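Local atomic coordinates of HpcH/HpaI aldolase/citrate lyase family protein (PDB entry 4MF4), a protein that belongs to the HpcH/HpaI aldolase/citrate lyase family and folds as a TIM barrel, with eight parallel strands closed into a ring. Residues 227-232 with 248-253; 185-190 with 244-249; 124-129 with 154-159; 118-123 with 131-136. All coordinates share one frame; numbering follows the deposited sequence.

Contact 1: residues 227-232 with 248-253; sequences GIFAGD and TVSADV
T248 sets its OG1 anti to the carbonyl carbon (chi1 -44°), which brings the hydroxyl over I228 O and leaves CG2 anti to the backbone N, facing F229. F229 in turn has CG anti to its own N (chi1 -175°), so its ring runs across toward the second strand. Between them lies the parallel bridge that pairs F229 with T248 in neighbouring strands of the TIM barrel. T248 N donates to I228 O at 2.9 Å, almost along the C=O axis, while T248 OG1 reaches the same I228 O at 3.2 Å from above the carbonyl plane. One rung on, A230 N donates to T248 O at 2.9 Å, and the last bond, S250 N to A230 O, is weak, its N-H poorly aimed where the chain turns at V249. The side chains cross obliquely: F229 CD2 lies 3.6 Å from T248 CG2, and farther out F229 CZ rests 3.8 Å from S250 CA. W31 meets the F229 ring edge-to-face, and M139 of a third subunit packs on it too. I228 O is thus gripped by two donors from one residue, so the buried T248 hydroxyl is satisfied within the sheet, which probably helps hold the rotamer that lays the methyl against the F229 ring.

Contact 2: residues 185-190 with 244-249; sequences CLFVGP and YRLITV
Strands 185-188 and 246-249 run the same way at 34° to each other, their axes 8.7 Å apart at closest, too far for backbone pairing because strand 225-230 stands between them in the barrel. What joins them is side chains. F187 and L246 carry most of it: with CG anti to the backbone N (chi1 -171°), the F187 ring swings over toward the second strand and presents an edge. T248 OG1 sits at that edge, in the ring plane, 3.5 Å from F187 CZ, as a neighbour and not as a bonding partner. Farther back along the same edge, L246 CD2 touches F187 CD2 at 4.1 Å, the two side chains crossing at about a right angle. The same methyl, L246 CD2, also meets C185 SG at 4.1 Å, so one leucine branch lies against both a sulfur and a ring. V188 points to the other side of its strand, and its CG2 comes to the edge of the Y244 ring, 4.3 Å from Y244 CE1. Apart from the T248 hydroxyl at the ring edge, these are buried apolar contacts, on two sides of the sheet. F187, C185 and L246 belong to the barrel interior, where I162 touches all three and W31 packs on F187; V188 and Y244 lie outside the sheet, beneath helix 206-222, with V215 on V188 and M212 and L216 on Y244.

Contact 3: residues 124-129 with 154-159; sequences FPSPES and TANAQV
An ST motif shapes the loop 124-129, where S126 OG accepts from S129 N at 3.2 Å, and the amide of N156 plugs into this loop of the TIM barrel from the turn that leads into strand 160-165. From CB outward, N156 meets the loop atom by atom. Its CB lies 3.4 Å from E128 OE2. CG is anti to the carbonyl carbon (chi1 -76°), which aims the amide at the backbone of F124. There the two tips separate. OD1 accepts from F124 N at 2.8 Å, the donor lying in the carbonyl plane on a lone pair of OD1. ND2 uses both of its N-H groups: one goes to F124 O at 3.0 Å, again in plane and on a lone pair, the other to E128 OE2, also at 3.0 Å and nearly straight at 167°. Both acceptors lie in the amide plane of N156, so the three bonds fix its rotation and settle which end is nitrogen. By bonding both the N and the O of F124, the amide mimics a backbone pairing partner. E128 bends at chi2 to bring its carboxylate over, and the carboxylate plane stands 68° from the amide, so that ND2 meets OE2 from above that plane. The negative charge would be expected to strengthen the ND2 bond. F124 turns its ring toward the same turn, while L200 of a fourth subunit packs against it as well. The ring plane is only modestly tilted from the amide plane, and F124 CE2 touches A155 CB at 3.7 Å.

Contact 4: residues 118-123 with 131-136; sequences AVRLTR and DGLRGV
The guanidinium of R120 has L133 CD1 over one face, 3.6 Å above the plane and offset toward the rim, while D131 O lies at its edge, in plane. R120 NE donates to D131 O at 2.9 Å, on a lone pair of that carbonyl, and NH2 adds a weak bond to the same oxygen; a bend at chi3 (67°) turns the group there. D131 OD2 is a long ion-pair partner, 3.7 Å from R120 NE and well out of the guanidinium plane, so charge alone acts. L133 spreads across the guanidinium, its CD2 3.4 Å from R120 NH2, and its CD1 also meets L121 CD2. A second guanidinium, that of R134, holds at its edge a water that accepts from R134 NH1 and donates to T122 O, and Y151 bonds to R134 NH2. The third, of R123, has V119 CG1 over one face, and its NH1 donates to T122 OG1 near the plane. Backbone bonds tie the loop to the end of helix 112-121 and the residues just after it: L133 N to R120 O at 2.8 Å, R134 N to R123 O at 2.9 Å. The carbonyls of R120 and R123 are thus met by loop N-H groups, while the charge of R120 is probably balanced in part by D131.

Along the chain contacts 4 and 3 come first, their segments alternating (118-123, 124-129, 131-136, 154-159), and contacts 2 and 1 follow, ending together on strand 246-251. The four form two clusters. Contacts 1 and 2, centres about 9 Å apart, share T248 and V249 and span three successive barrel strands, 185-188, 225-230 and 246-251. Contacts 3 and 4, centres about 8 Å apart, order the long connection between helix 112-121 and strand 160-165. Contacts 1 and 3 lie on opposite sides of the chain's centre, about 31 Å between centres. One pair belongs to the barrel wall, the other to a peripheral loop region that packs on a fourth subunit; both clusters reach other subunits.

Contact 1: residues 227-232 with 248-253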
loop_
_atom_site.group_PDB
_atom_site.type_symbol
_atom_site.label_atom_id
_atom_site.label_comp_id
_atom_site.label_asym_id
_atom_site.label_seq_id
_atom_site.Cartn_x
_atom_site.Cartn_y
_atom_site.Cartn_z
ATOM N N GLY A 227 1.403 -7.492 -34.591
ATOM C CA GLY A 227 0.664 -6.545 -33.757
ATOM C C GLY A 227 1.280 -5.159 -33.848
ATOM O O GLY A 227 2.398 -5.010 -34.331
ATOM N N ILE A 228 0.580 -4.170 -33.305
ATOM C CA ILE A 228 0.962 -2.782 -33.439
ATOM C C ILE A 228 0.214 -1.954 -32.410
ATOM O O ILE A 228 -0.929 -2.291 -32.007
ATOM C CB ILE A 228 0.672 -2.282 -34.892
ATOM C CG1 ILE A 228 1.309 -0.905 -35.144
ATOM C CG2 ILE A 228 -0.800 -2.314 -35.165
ATOM C CD1 ILE A 228 1.437 -0.527 -36.601
ATOM N N PHE A 229 0.874 -0.891 -31.954
ATOM C CA PHE A 229 0.263 0.086 -31.071
ATOM C C PHE A 229 -0.256 1.190 -31.967
ATOM O O PHE A 229 0.548 1.857 -32.636
ATOM C CB PHE A 229 1.292 0.668 -30.062
ATOM C CG PHE A 229 0.673 1.596 -29.046
ATOM C CD1 PHE A 229 0.533 2.949 -29.324
ATOM C CD2 PHE A 229 0.138 1.108 -27.880
ATOM C CE1 PHE A 229 -0.076 3.812 -28.419
ATOM C CE2 PHE A 229 -0.480 1.959 -26.966
ATOM C CZ PHE A 229 -0.578 3.314 -27.249
ATOM N N ALA A 230 -1.576 1.407 -31.966
ATOM C CA ALA A 230 -2.190 2.522 -32.699
ATOM C C ALA A 230 -2.473 3.670 -31.717
ATOM O O ALA A 230 -3.017 3.440 -30.600
ATOM C CB ALA A 230 -3.468 2.069 -33.384
ATOM N N GLY A 231 -2.092 4.885 -32.128
ATOM C CA GLY A 231 -2.299 6.105 -31.310
ATOM C C GLY A 231 -3.704 6.670 -31.395
ATOM O O GLY A 231 -4.080 7.455 -30.585
ATOM N N ASP A 232 -4.490 6.248 -32.384
ATOM C CA ASP A 232 -5.847 6.745 -32.599
ATOM C C ASP A 232 -6.660 5.722 -33.432
ATOM O O ASP A 232 -6.086 4.744 -33.928
ATOM C CB ASP A 232 -5.803 8.085 -33.323
ATOM C CG ASP A 232 -4.934 8.045 -34.574
ATOM O OD1 ASP A 232 -5.371 7.535 -35.631
ATOM O OD2 ASP A 232 -3.805 8.514 -34.480
ATOM N N THR A 248 -3.550 -2.604 -30.856
ATOM C CA THR A 248 -3.787 -1.875 -29.621
ATOM C C THR A 248 -4.478 -0.570 -29.989
ATOM O O THR A 248 -3.915 0.214 -30.726
ATOM C CB THR A 248 -2.478 -1.471 -28.890
ATOM O OG1 THR A 248 -1.530 -2.534 -28.851
ATOM C CG2 THR A 248 -2.750 -1.055 -27.483
ATOM N N VAL A 249 -5.682 -0.341 -29.451
ATOM C CA VAL A 249 -6.453 0.885 -29.675
ATOM C C VAL A 249 -6.102 1.899 -28.582
ATOM O O VAL A 249 -6.911 2.198 -27.681
ATOM C CB VAL A 249 -7.990 0.615 -29.749
ATOM C CG1 VAL A 249 -8.734 1.833 -30.251
ATOM C CG2 VAL A 249 -8.341 -0.550 -30.654
ATOM N N SER A 250 -4.867 2.390 -28.650
ATOM C CA SER A 250 -4.311 3.341 -27.692
ATOM C C SER A 250 -4.328 2.825 -26.238
ATOM O O SER A 250 -4.204 1.636 -26.005
ATOM C CB SER A 250 -4.992 4.706 -27.861
ATOM O OG SER A 250 -4.311 5.761 -27.190
ATOM N N ALA A 251 -4.484 3.722 -25.271
ATOM C CA ALA A 251 -4.225 3.441 -23.831
ATOM C C ALA A 251 -5.314 4.089 -22.999
ATOM O O ALA A 251 -5.936 5.120 -23.421
ATOM C CB ALA A 251 -2.858 4.012 -23.431
ATOM N N ASP A 252 -5.548 3.483 -21.840
ATOM C CA ASP A 252 -6.545 3.961 -20.877
ATOM C C ASP A 252 -6.385 5.450 -20.572
ATOM O O ASP A 252 -7.363 6.195 -20.681
ATOM C CB ASP A 252 -6.502 3.131 -19.565
ATOM C CG ASP A 252 -5.118 3.068 -18.913
ATOM O OD1 ASP A 252 -4.107 3.626 -19.422
ATOM O OD2 ASP A 252 -5.039 2.465 -17.822
ATOM N N VAL A 253 -5.170 5.890 -20.242
ATOM C CA VAL A 253 -4.993 7.272 -19.808
ATOM C C VAL A 253 -5.246 8.245 -20.967
ATOM O O VAL A 253 -5.728 9.349 -20.752
ATOM C CB VAL A 253 -3.592 7.523 -19.199
ATOM C CG1 VAL A 253 -2.474 7.317 -20.202
ATOM C CG2 VAL A 253 -3.493 8.907 -18.623
#

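Contact 2: residues 185-190 with 244-249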
loop_
_atom_site.group_PDB
_atom_site.type_symbol
_atom_site.label_atom_id
_atom_site.label_comp_id
_atom_site.label_asym_id
_atom_site.label_seq_id
_atom_site.Cartn_x
_atom_site.Cartn_y
_atom_site.Cartn_z
ATOM N N CYS A 185 3.925 -13.813 -31.930
ATOM C CA CYS A 185 3.498 -12.559 -32.511
ATOM C C CYS A 185 4.659 -11.599 -32.622
ATOM O O CYS A 185 5.441 -11.522 -31.694
ATOM C CB CYS A 185 2.463 -11.920 -31.581
ATOM S SG CYS A 185 1.733 -10.389 -32.239
ATOM N N LEU A 186 4.738 -10.835 -33.708
ATOM C CA LEU A 186 5.726 -9.773 -33.829
ATOM C C LEU A 186 4.994 -8.490 -33.517
ATOM O O LEU A 186 3.966 -8.229 -34.136
ATOM C CB LEU A 186 6.294 -9.677 -35.245
ATOM C CG LEU A 186 6.928 -10.906 -35.853
ATOM C CD1 LEU A 186 7.197 -10.711 -37.346
ATOM C CD2 LEU A 186 8.181 -11.272 -35.090
ATOM N N PHE A 187 5.512 -7.661 -32.605
ATOM C CA PHE A 187 4.789 -6.431 -32.266
ATOM C C PHE A 187 5.571 -5.178 -32.652
ATOM O O PHE A 187 6.709 -5.018 -32.272
ATOM C CB PHE A 187 4.464 -6.455 -30.777
ATOM C CG PHE A 187 3.542 -5.352 -30.326
ATOM C CD1 PHE A 187 4.052 -4.140 -29.954
ATOM C CD2 PHE A 187 2.190 -5.566 -30.219
ATOM C CE1 PHE A 187 3.226 -3.148 -29.483
ATOM C CE2 PHE A 187 1.344 -4.576 -29.759
ATOM C CZ PHE A 187 1.869 -3.377 -29.369
ATOM N N VAL A 188 4.964 -4.318 -33.451
ATOM C CA VAL A 188 5.557 -3.011 -33.802
ATOM C C VAL A 188 5.106 -1.875 -32.875
ATOM O O VAL A 188 3.902 -1.572 -32.770
ATOM C CB VAL A 188 5.162 -2.631 -35.266
ATOM C CG1 VAL A 188 5.803 -1.317 -35.679
ATOM C CG2 VAL A 188 5.575 -3.716 -36.248
ATOM N N GLY A 189 6.056 -1.247 -32.183
ATOM C CA GLY A 189 5.787 0.017 -31.496
ATOM C C GLY A 189 6.259 1.186 -32.374
ATOM O O GLY A 189 7.444 1.423 -32.463
ATOM N N PRO A 190 5.353 1.880 -33.075
ATOM C CA PRO A 190 5.911 2.819 -34.079
ATOM C C PRO A 190 6.733 3.952 -33.493
ATOM O O PRO A 190 7.747 4.336 -34.093
ATOM C CB PRO A 190 4.674 3.390 -34.756
ATOM C CG PRO A 190 3.675 2.304 -34.626
ATOM C CD PRO A 190 3.898 1.761 -33.231
ATOM N N TYR A 244 -2.484 -6.209 -40.108
ATOM C CA TYR A 244 -2.129 -6.407 -38.735
ATOM C C TYR A 244 -3.307 -7.095 -38.017
ATOM O O TYR A 244 -4.474 -6.762 -38.267
ATOM C CB TYR A 244 -1.866 -5.079 -38.036
ATOM C CG TYR A 244 -0.603 -4.380 -38.459
ATOM C CD1 TYR A 244 0.628 -4.621 -37.803
ATOM C CD2 TYR A 244 -0.622 -3.488 -39.528
ATOM C CE1 TYR A 244 1.803 -3.982 -38.215
ATOM C CE2 TYR A 244 0.525 -2.836 -39.920
ATOM C CZ TYR A 244 1.733 -3.090 -39.273
ATOM O OH TYR A 244 2.848 -2.410 -39.695
ATOM N N ARG A 245 -2.989 -8.005 -37.103
ATOM C CA ARG A 245 -3.994 -8.725 -36.295
ATOM C C ARG A 245 -4.106 -8.264 -34.811
ATOM O O ARG A 245 -5.223 -7.951 -34.314
ATOM C CB ARG A 245 -3.732 -10.199 -36.399
ATOM C CG ARG A 245 -4.044 -10.711 -37.812
ATOM C CD ARG A 245 -3.989 -12.192 -37.862
ATOM N NE ARG A 245 -5.040 -12.716 -36.989
ATOM C CZ ARG A 245 -4.908 -13.771 -36.205
ATOM N NH1 ARG A 245 -3.759 -14.447 -36.154
ATOM N NH2 ARG A 245 -5.917 -14.127 -35.442
ATOM N N LEU A 246 -2.978 -8.119 -34.117
ATOM C CA LEU A 246 -3.038 -7.731 -32.697
ATOM C C LEU A 246 -2.882 -6.229 -32.567
ATOM O O LEU A 246 -1.749 -5.680 -32.466
ATOM C CB LEU A 246 -1.966 -8.461 -31.909
ATOM C CG LEU A 246 -2.088 -8.348 -30.397
ATOM C CD1 LEU A 246 -2.973 -9.460 -29.843
ATOM C CD2 LEU A 246 -0.748 -8.395 -29.732
ATOM N N ILE A 247 -4.017 -5.538 -32.580
ATOM C CA ILE A 247 -4.031 -4.097 -32.714
ATOM C C ILE A 247 -4.427 -3.458 -31.385
ATOM O O ILE A 247 -5.500 -3.767 -30.863
ATOM C CB ILE A 247 -5.011 -3.658 -33.801
ATOM C CG1 ILE A 247 -4.560 -4.206 -35.155
ATOM C CG2 ILE A 247 -5.067 -2.138 -33.853
ATOM C CD1 ILE A 247 -5.511 -3.932 -36.299
ATOM N N THR A 248 -3.550 -2.604 -30.856
ATOM C CA THR A 248 -3.787 -1.875 -29.621
ATOM C C THR A 248 -4.478 -0.570 -29.989
ATOM O O THR A 248 -3.915 0.214 -30.726
ATOM C CB THR A 248 -2.478 -1.471 -28.890
ATOM O OG1 THR A 248 -1.530 -2.534 -28.851
ATOM C CG2 THR A 248 -2.750 -1.055 -27.483
ATOM N N VAL A 249 -5.682 -0.341 -29.451
ATOM C CA VAL A 249 -6.453 0.885 -29.675
ATOM C C VAL A 249 -6.102 1.899 -28.582
ATOM O O VAL A 249 -6.911 2.198 -27.681
ATOM C CB VAL A 249 -7.990 0.615 -29.749
ATOM C CG1 VAL A 249 -8.734 1.833 -30.251
ATOM C CG2 VAL A 249 -8.341 -0.550 -30.654
#

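Contact 3: residues 124-129 with 154-159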
loop_
_atom_site.group_PDB
_atom_site.type_symbol
_atom_site.label_atom_id
_atom_site.label_comp_id
_atom_site.label_asym_id
_atom_site.label_seq_id
_atom_site.Cartn_x
_atom_site.Cartn_y
_atom_site.Cartn_z
ATOM N N PHE A 124 9.377 -24.389 -18.983
ATOM C CA PHE A 124 9.910 -25.468 -18.183
ATOM C C PHE A 124 10.729 -26.434 -19.052
ATOM O O PHE A 124 10.300 -26.783 -20.150
ATOM C CB PHE A 124 8.773 -26.236 -17.563
ATOM C CG PHE A 124 8.032 -25.479 -16.495
ATOM C CD1 PHE A 124 8.709 -24.806 -15.512
ATOM C CD2 PHE A 124 6.640 -25.501 -16.468
ATOM C CE1 PHE A 124 8.014 -24.149 -14.506
ATOM C CE2 PHE A 124 5.944 -24.856 -15.484
ATOM C CZ PHE A 124 6.626 -24.158 -14.504
ATOM N N PRO A 125 11.895 -26.879 -18.562
ATOM C CA PRO A 125 12.632 -27.872 -19.366
ATOM C C PRO A 125 11.785 -29.138 -19.634
ATOM O O PRO A 125 11.223 -29.722 -18.715
ATOM C CB PRO A 125 13.866 -28.196 -18.520
ATOM C CG PRO A 125 13.851 -27.295 -17.349
ATOM C CD PRO A 125 12.536 -26.583 -17.274
ATOM N N SER A 126 11.689 -29.542 -20.885
ATOM C CA SER A 126 10.816 -30.631 -21.264
ATOM C C SER A 126 11.231 -31.169 -22.633
ATOM O O SER A 126 12.089 -30.575 -23.302
ATOM C CB SER A 126 9.426 -30.056 -21.335
ATOM O OG SER A 126 9.409 -29.018 -22.300
ATOM N N PRO A 127 10.621 -32.270 -23.081
ATOM C CA PRO A 127 11.025 -32.798 -24.398
ATOM C C PRO A 127 10.891 -31.809 -25.563
ATOM O O PRO A 127 11.694 -31.818 -26.475
ATOM C CB PRO A 127 10.078 -33.983 -24.602
ATOM C CG PRO A 127 9.753 -34.460 -23.217
ATOM C CD PRO A 127 9.795 -33.236 -22.322
ATOM N N GLU A 128 9.865 -30.977 -25.529
ATOM C CA GLU A 128 9.635 -30.017 -26.583
ATOM C C GLU A 128 10.514 -28.770 -26.371
ATOM O O GLU A 128 10.856 -28.082 -27.329
ATOM C CB GLU A 128 8.142 -29.677 -26.701
ATOM C CG GLU A 128 7.606 -28.607 -25.747
ATOM C CD GLU A 128 7.296 -29.111 -24.339
ATOM O OE1 GLU A 128 7.555 -30.322 -24.033
ATOM O OE2 GLU A 128 6.785 -28.272 -23.538
ATOM N N SER A 129 10.887 -28.486 -25.130
ATOM C CA SER A 129 11.776 -27.360 -24.837
ATOM C C SER A 129 12.877 -27.802 -23.915
ATOM O O SER A 129 12.906 -27.406 -22.745
ATOM C CB SER A 129 10.986 -26.206 -24.195
ATOM O OG SER A 129 9.937 -25.760 -25.034
ATOM N N THR A 154 1.403 -29.062 -18.060
ATOM C CA THR A 154 0.442 -28.415 -18.927
ATOM C C THR A 154 0.730 -26.894 -19.155
ATOM O O THR A 154 0.124 -26.275 -20.050
ATOM C CB THR A 154 -0.964 -28.644 -18.328
ATOM O OG1 THR A 154 -0.956 -28.198 -16.974
ATOM C CG2 THR A 154 -1.312 -30.162 -18.290
ATOM N N ALA A 155 1.662 -26.318 -18.397
ATOM C CA ALA A 155 1.913 -24.879 -18.466
ATOM C C ALA A 155 2.540 -24.435 -19.763
ATOM O O ALA A 155 2.147 -23.385 -20.292
ATOM C CB ALA A 155 2.773 -24.393 -17.296
ATOM N N ASN A 156 3.529 -25.173 -20.272
ATOM C CA ASN A 156 4.276 -24.695 -21.450
ATOM C C ASN A 156 3.364 -24.426 -22.631
ATOM O O ASN A 156 3.533 -23.425 -23.336
ATOM C CB ASN A 156 5.408 -25.654 -21.888
ATOM C CG ASN A 156 6.646 -25.594 -20.999
ATOM O OD1 ASN A 156 6.769 -24.803 -20.021
ATOM N ND2 ASN A 156 7.595 -26.452 -21.335
ATOM N N ALA A 157 2.393 -25.318 -22.849
ATOM C CA ALA A 157 1.491 -25.236 -24.012
ATOM C C ALA A 157 0.608 -23.983 -24.028
ATOM O O ALA A 157 0.136 -23.594 -25.077
ATOM C CB ALA A 157 0.586 -26.498 -24.066
ATOM N N GLN A 158 0.405 -23.352 -22.866
ATOM C CA GLN A 158 -0.488 -22.210 -22.769
ATOM C C GLN A 158 0.229 -20.870 -22.658
ATOM O O GLN A 158 -0.433 -19.851 -22.580
ATOM C CB GLN A 158 -1.480 -22.369 -21.612
ATOM C CG GLN A 158 -2.366 -23.614 -21.677
ATOM C CD GLN A 158 -2.951 -23.845 -23.046
ATOM O OE1 GLN A 158 -3.375 -22.912 -23.717
ATOM N NE2 GLN A 158 -2.934 -25.087 -23.482
ATOM N N VAL A 159 1.560 -20.871 -22.664
ATOM C CA VAL A 159 2.303 -19.602 -22.600
ATOM C C VAL A 159 2.572 -19.066 -23.998
ATOM O O VAL A 159 3.104 -19.779 -24.861
ATOM C CB VAL A 159 3.639 -19.754 -21.859
ATOM C CG1 VAL A 159 4.390 -18.435 -21.855
ATOM C CG2 VAL A 159 3.407 -20.185 -20.433
#

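Contact 4: residues 118-123 with 131-136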
loop_
_atom_site.group_PDB
_atom_site.type_symbol
_atom_site.label_atom_id
_atom_site.label_comp_id
_atom_site.label_asym_id
_atom_site.label_seq_id
_atom_site.Cartn_x
_atom_site.Cartn_y
_atom_site.Cartn_z
ATOM N N ALA A 118 14.205 -15.210 -24.871
ATOM C CA ALA A 118 12.934 -14.783 -24.323
ATOM C C ALA A 118 12.008 -15.972 -24.204
ATOM O O ALA A 118 11.443 -16.224 -23.141
ATOM C CB ALA A 118 12.326 -13.692 -25.213
ATOM N N VAL A 119 11.956 -16.782 -25.248
ATOM C CA VAL A 119 11.175 -18.018 -25.220
ATOM C C VAL A 119 11.644 -19.002 -24.166
ATOM O O VAL A 119 10.817 -19.522 -23.443
ATOM C CB VAL A 119 11.143 -18.745 -26.604
ATOM C CG1 VAL A 119 10.459 -20.119 -26.512
ATOM C CG2 VAL A 119 10.400 -17.905 -27.626
ATOM N N ARG A 120 12.947 -19.272 -24.100
ATOM C CA ARG A 120 13.518 -20.191 -23.112
ATOM C C ARG A 120 13.123 -19.823 -21.699
ATOM O O ARG A 120 12.867 -20.685 -20.873
ATOM C CB ARG A 120 15.065 -20.186 -23.169
ATOM C CG ARG A 120 15.683 -20.810 -24.415
ATOM C CD ARG A 120 17.212 -20.696 -24.369
ATOM N NE ARG A 120 17.731 -21.531 -23.282
ATOM C CZ ARG A 120 18.987 -21.560 -22.847
ATOM N NH1 ARG A 120 19.907 -20.760 -23.370
ATOM N NH2 ARG A 120 19.321 -22.393 -21.852
ATOM N N LEU A 121 13.117 -18.530 -21.412
ATOM C CA LEU A 121 12.795 -18.023 -20.093
ATOM C C LEU A 121 11.365 -18.332 -19.727
ATOM O O LEU A 121 11.061 -18.402 -18.541
ATOM C CB LEU A 121 13.041 -16.526 -19.952
ATOM C CG LEU A 121 14.475 -16.005 -20.004
ATOM C CD1 LEU A 121 14.392 -14.489 -19.879
ATOM C CD2 LEU A 121 15.399 -16.551 -18.924
ATOM N N THR A 122 10.511 -18.587 -20.705
ATOM C CA THR A 122 9.103 -18.937 -20.445
ATOM C C THR A 122 8.745 -20.419 -20.417
ATOM O O THR A 122 7.576 -20.757 -20.138
ATOM C CB THR A 122 8.134 -18.248 -21.449
ATOM O OG1 THR A 122 8.176 -18.907 -22.728
ATOM C CG2 THR A 122 8.455 -16.796 -21.573
ATOM N N ARG A 123 9.740 -21.293 -20.633
ATOM C CA ARG A 123 9.501 -22.728 -20.760
ATOM C C ARG A 123 10.162 -23.536 -19.624
ATOM O O ARG A 123 11.319 -23.368 -19.335
ATOM C CB ARG A 123 10.037 -23.253 -22.095
ATOM C CG ARG A 123 9.353 -22.704 -23.363
ATOM C CD ARG A 123 7.842 -22.808 -23.282
ATOM N NE ARG A 123 7.158 -22.742 -24.568
ATOM C CZ ARG A 123 6.609 -21.652 -25.111
ATOM N NH1 ARG A 123 6.665 -20.459 -24.531
ATOM N NH2 ARG A 123 5.979 -21.760 -26.277
ATOM N N ASP A 131 15.910 -27.007 -23.590
ATOM C CA ASP A 131 16.706 -25.928 -23.040
ATOM C C ASP A 131 15.884 -24.912 -22.205
ATOM O O ASP A 131 16.325 -23.793 -22.016
ATOM C CB ASP A 131 17.468 -25.209 -24.149
ATOM C CG ASP A 131 16.555 -24.531 -25.157
ATOM O OD1 ASP A 131 15.320 -24.666 -25.101
ATOM O OD2 ASP A 131 17.095 -23.855 -26.039
ATOM N N GLY A 132 14.731 -25.310 -21.700
ATOM C CA GLY A 132 13.863 -24.374 -20.948
ATOM C C GLY A 132 14.562 -23.844 -19.731
ATOM O O GLY A 132 15.292 -24.590 -19.075
ATOM N N LEU A 133 14.330 -22.571 -19.417
ATOM C CA LEU A 133 14.956 -21.950 -18.268
ATOM C C LEU A 133 13.965 -21.517 -17.183
ATOM O O LEU A 133 14.370 -20.935 -16.179
ATOM C CB LEU A 133 15.785 -20.756 -18.708
ATOM C CG LEU A 133 17.064 -21.037 -19.482
ATOM C CD1 LEU A 133 17.747 -19.730 -19.778
ATOM C CD2 LEU A 133 18.020 -21.948 -18.712
ATOM N N ARG A 134 12.687 -21.841 -17.351
ATOM C CA ARG A 134 11.712 -21.492 -16.330
ATOM C C ARG A 134 11.874 -22.314 -15.016
ATOM O O ARG A 134 11.869 -23.536 -15.020
ATOM C CB ARG A 134 10.285 -21.622 -16.846
ATOM C CG ARG A 134 9.280 -20.991 -15.894
ATOM C CD ARG A 134 7.847 -21.139 -16.346
ATOM N NE ARG A 134 7.008 -20.638 -15.251
ATOM C CZ ARG A 134 5.684 -20.652 -15.216
ATOM N NH1 ARG A 134 4.969 -21.059 -16.268
ATOM N NH2 ARG A 134 5.082 -20.163 -14.120
ATOM N N GLY A 135 11.958 -21.592 -13.900
ATOM C CA GLY A 135 12.124 -22.174 -12.559
ATOM C C GLY A 135 10.824 -22.705 -12.020
ATOM O O GLY A 135 9.765 -22.112 -12.230
ATOM N N VAL A 136 10.913 -23.843 -11.332
ATOM C CA VAL A 136 9.779 -24.602 -10.876
ATOM C C VAL A 136 9.394 -24.181 -9.450
ATOM O O VAL A 136 10.212 -24.232 -8.535
ATOM C CB VAL A 136 10.144 -26.112 -10.894
ATOM C CG1 VAL A 136 9.020 -26.948 -10.353
ATOM C CG2 VAL A 136 10.527 -26.561 -12.309
HETATM O O HOH W 1 5.741 -22.381 -18.808
#